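Local coordinates for manganese-containing pseudocatalase (Thermus thermophilus, PDB 2V8T) that breaks down hydrogen peroxide to water and oxygen as a manganese catalase, using a dimanganese centre in each subunit, at the interface of chains A and B. Numbering follows the deposited sequence. Chains: chain A/B, Manganese-containing pseudocatalase.

The interface of chains A and B. Residues chain A 1-2, 44, 64, 68, 241; chain B 3-5, 75.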
loop_
_atom_site.group_PDB
_atom_site.type_symbol
_atom_site.label_atom_id
_atom_site.label_comp_id
_atom_site.label_asym_id
_atom_site.label_seq_id
_atom_site.Cartn_x
_atom_site.Cartn_y
_atom_site.Cartn_z
ATOM N N MET A 1 22.300 20.077 -9.300
ATOM C CA MET A 1 21.191 21.020 -9.667
ATOM C C MET A 1 20.764 20.670 -11.083
ATOM O O MET A 1 21.493 19.985 -11.789
ATOM C CB MET A 1 21.622 22.496 -9.589
ATOM C CG MET A 1 21.823 23.024 -8.195
ATOM S SD MET A 1 22.193 24.804 -8.184
ATOM C CE MET A 1 23.918 24.746 -8.629
ATOM N N PHE A 2 19.610 21.217 -11.476
ATOM C CA PHE A 2 19.043 20.943 -12.772
ATOM C C PHE A 2 18.524 22.202 -13.438
ATOM O O PHE A 2 18.165 23.184 -12.759
ATOM C CB PHE A 2 17.888 19.915 -12.644
ATOM C CG PHE A 2 18.381 18.578 -12.157
ATOM C CD1 PHE A 2 18.616 18.330 -10.811
ATOM C CD2 PHE A 2 18.698 17.567 -13.093
ATOM C CE1 PHE A 2 19.144 17.097 -10.395
ATOM C CE2 PHE A 2 19.183 16.349 -12.690
ATOM C CZ PHE A 2 19.423 16.131 -11.335
ATOM N N MET A 44 18.427 8.360 -10.649
ATOM C CA MET A 44 18.588 9.580 -9.877
ATOM C C MET A 44 19.148 9.245 -8.507
ATOM O O MET A 44 20.155 9.819 -8.064
ATOM C CB MET A 44 17.283 10.319 -9.770
ATOM C CG MET A 44 17.392 11.678 -9.317
ATOM S SD MET A 44 18.355 12.790 -10.370
ATOM C CE MET A 44 17.452 12.921 -11.516
ATOM N N ALA A 64 24.554 9.405 -13.774
ATOM C CA ALA A 64 24.057 10.734 -13.540
ATOM C C ALA A 64 23.422 11.321 -14.805
ATOM O O ALA A 64 22.410 12.038 -14.745
ATOM C CB ALA A 64 25.156 11.643 -13.012
ATOM N N THR A 68 19.312 12.094 -16.010
ATOM C CA THR A 68 18.825 13.362 -16.548
ATOM C C THR A 68 17.981 13.147 -17.796
ATOM O O THR A 68 16.956 13.782 -17.991
ATOM C CB THR A 68 19.998 14.308 -16.811
ATOM O OG1 THR A 68 20.791 14.369 -15.637
ATOM C CG2 THR A 68 19.511 15.698 -17.164
ATOM N N TYR A 241 30.073 15.768 -16.821
ATOM C CA TYR A 241 29.875 14.440 -17.381
ATOM C C TYR A 241 30.494 14.298 -18.759
ATOM O O TYR A 241 29.910 13.757 -19.690
ATOM C CB TYR A 241 28.380 13.998 -17.375
ATOM C CG TYR A 241 27.682 14.356 -16.094
ATOM C CD1 TYR A 241 28.175 14.014 -14.833
ATOM C CD2 TYR A 241 26.557 15.160 -16.115
ATOM C CE1 TYR A 241 27.557 14.427 -13.661
ATOM C CE2 TYR A 241 25.935 15.578 -14.946
ATOM C CZ TYR A 241 26.453 15.224 -13.709
ATOM O OH TYR A 241 25.799 15.664 -12.573
ATOM N N LEU B 3 18.576 19.524 -18.115
ATOM C CA LEU B 3 20.029 19.447 -18.046
ATOM C C LEU B 3 20.432 19.331 -16.570
ATOM O O LEU B 3 19.650 19.713 -15.674
ATOM C CB LEU B 3 20.698 20.692 -18.616
ATOM C CG LEU B 3 20.300 21.068 -20.045
ATOM C CD1 LEU B 3 20.937 22.425 -20.399
ATOM C CD2 LEU B 3 20.720 19.963 -21.043
ATOM N N ARG B 4 21.629 18.829 -16.331
ATOM C CA ARG B 4 22.138 18.634 -14.980
ATOM C C ARG B 4 23.482 19.354 -14.830
ATOM O O ARG B 4 24.321 19.290 -15.723
ATOM C CB ARG B 4 22.280 17.137 -14.687
ATOM C CG ARG B 4 22.700 16.804 -13.266
ATOM C CD ARG B 4 22.674 15.287 -13.077
ATOM N NE ARG B 4 22.958 14.960 -11.690
ATOM C CZ ARG B 4 22.553 13.840 -11.103
ATOM N NH1 ARG B 4 21.867 12.920 -11.769
ATOM N NH2 ARG B 4 22.780 13.650 -9.813
ATOM N N ILE B 5 23.663 19.974 -13.662
ATOM C CA ILE B 5 24.897 20.578 -13.211
ATOM C C ILE B 5 25.368 19.781 -12.014
ATOM O O ILE B 5 24.565 19.544 -11.088
ATOM C CB ILE B 5 24.646 22.055 -12.820
ATOM C CG1 ILE B 5 24.171 22.876 -14.007
ATOM C CG2 ILE B 5 25.904 22.655 -12.186
ATOM C CD1 ILE B 5 23.494 24.168 -13.581
ATOM N N GLU B 75 17.950 16.319 -4.370
ATOM C CA GLU B 75 19.402 16.053 -4.385
ATOM C C GLU B 75 20.044 16.500 -3.089
ATOM O O GLU B 75 20.890 15.806 -2.497
ATOM C CB GLU B 75 19.979 16.806 -5.602
ATOM C CG GLU B 75 21.449 16.581 -5.816
ATOM C CD GLU B 75 22.076 17.383 -6.942
ATOM O OE1 GLU B 75 21.432 18.388 -7.393
ATOM O OE2 GLU B 75 23.200 17.017 -7.341
#
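The N-terminal strand 2-4 of chain A runs antiparallel to strand 2-4 of chain B; helix 57-85 and the loop at A:Tyr241 of chain A receive B:Arg4, and helix 57-85 of chain B brings B:Glu75 to the terminus of chain A. In this manganese catalase, whose helix 57-85 also carries manganese ligands, the two-fold repeats the contact with the chains exchanged. B:Ile5 N donates to A:Met1 O at 2.9 Å, nearly straight at the hydrogen (174°), and the terminal amine A:Met1 N donates back to B:Ile5 O. A:Met1 N also donates to B:Glu75 OE1 at 2.7 Å, through the syn lone pair of OE1. The carboxylate of the extended B:Glu75 would favour a charged amine.

B:Arg4 crosses the boundary with CG anti to the backbone N (chi1 -175°) and the chain straight out to NE, which carries the guanidinium across to helix 57-85 of chain A. The A:Phe2 ring lies alongside, its CE2 3.6 Å from B:Arg4 CG. A:Phe2 CZ sits over the rim of one guanidinium face, with the planes 49° apart, and the methyl A:Ala64 CB covers the rim of the opposite face. A:Tyr241 comes in at about a right angle, its phenol OH within 3.1 Å of B:Arg4 NE but above the guanidinium plane and well off the N-H direction, so any hydrogen bond is strongly bent. B:Arg4 NH1 makes a weak, bent bond to A:Ala64 O at 3.2 Å. A:Ala64 O also accepts the hydroxyl A:Thr68 OG1 at 3.0 Å, leaving A:Thr68 CG2 packed 3.9 Å from B:Leu3 CA. A:Thr68 OG1 also lies against the B:Arg4 methylenes, 3.3 Å from CB.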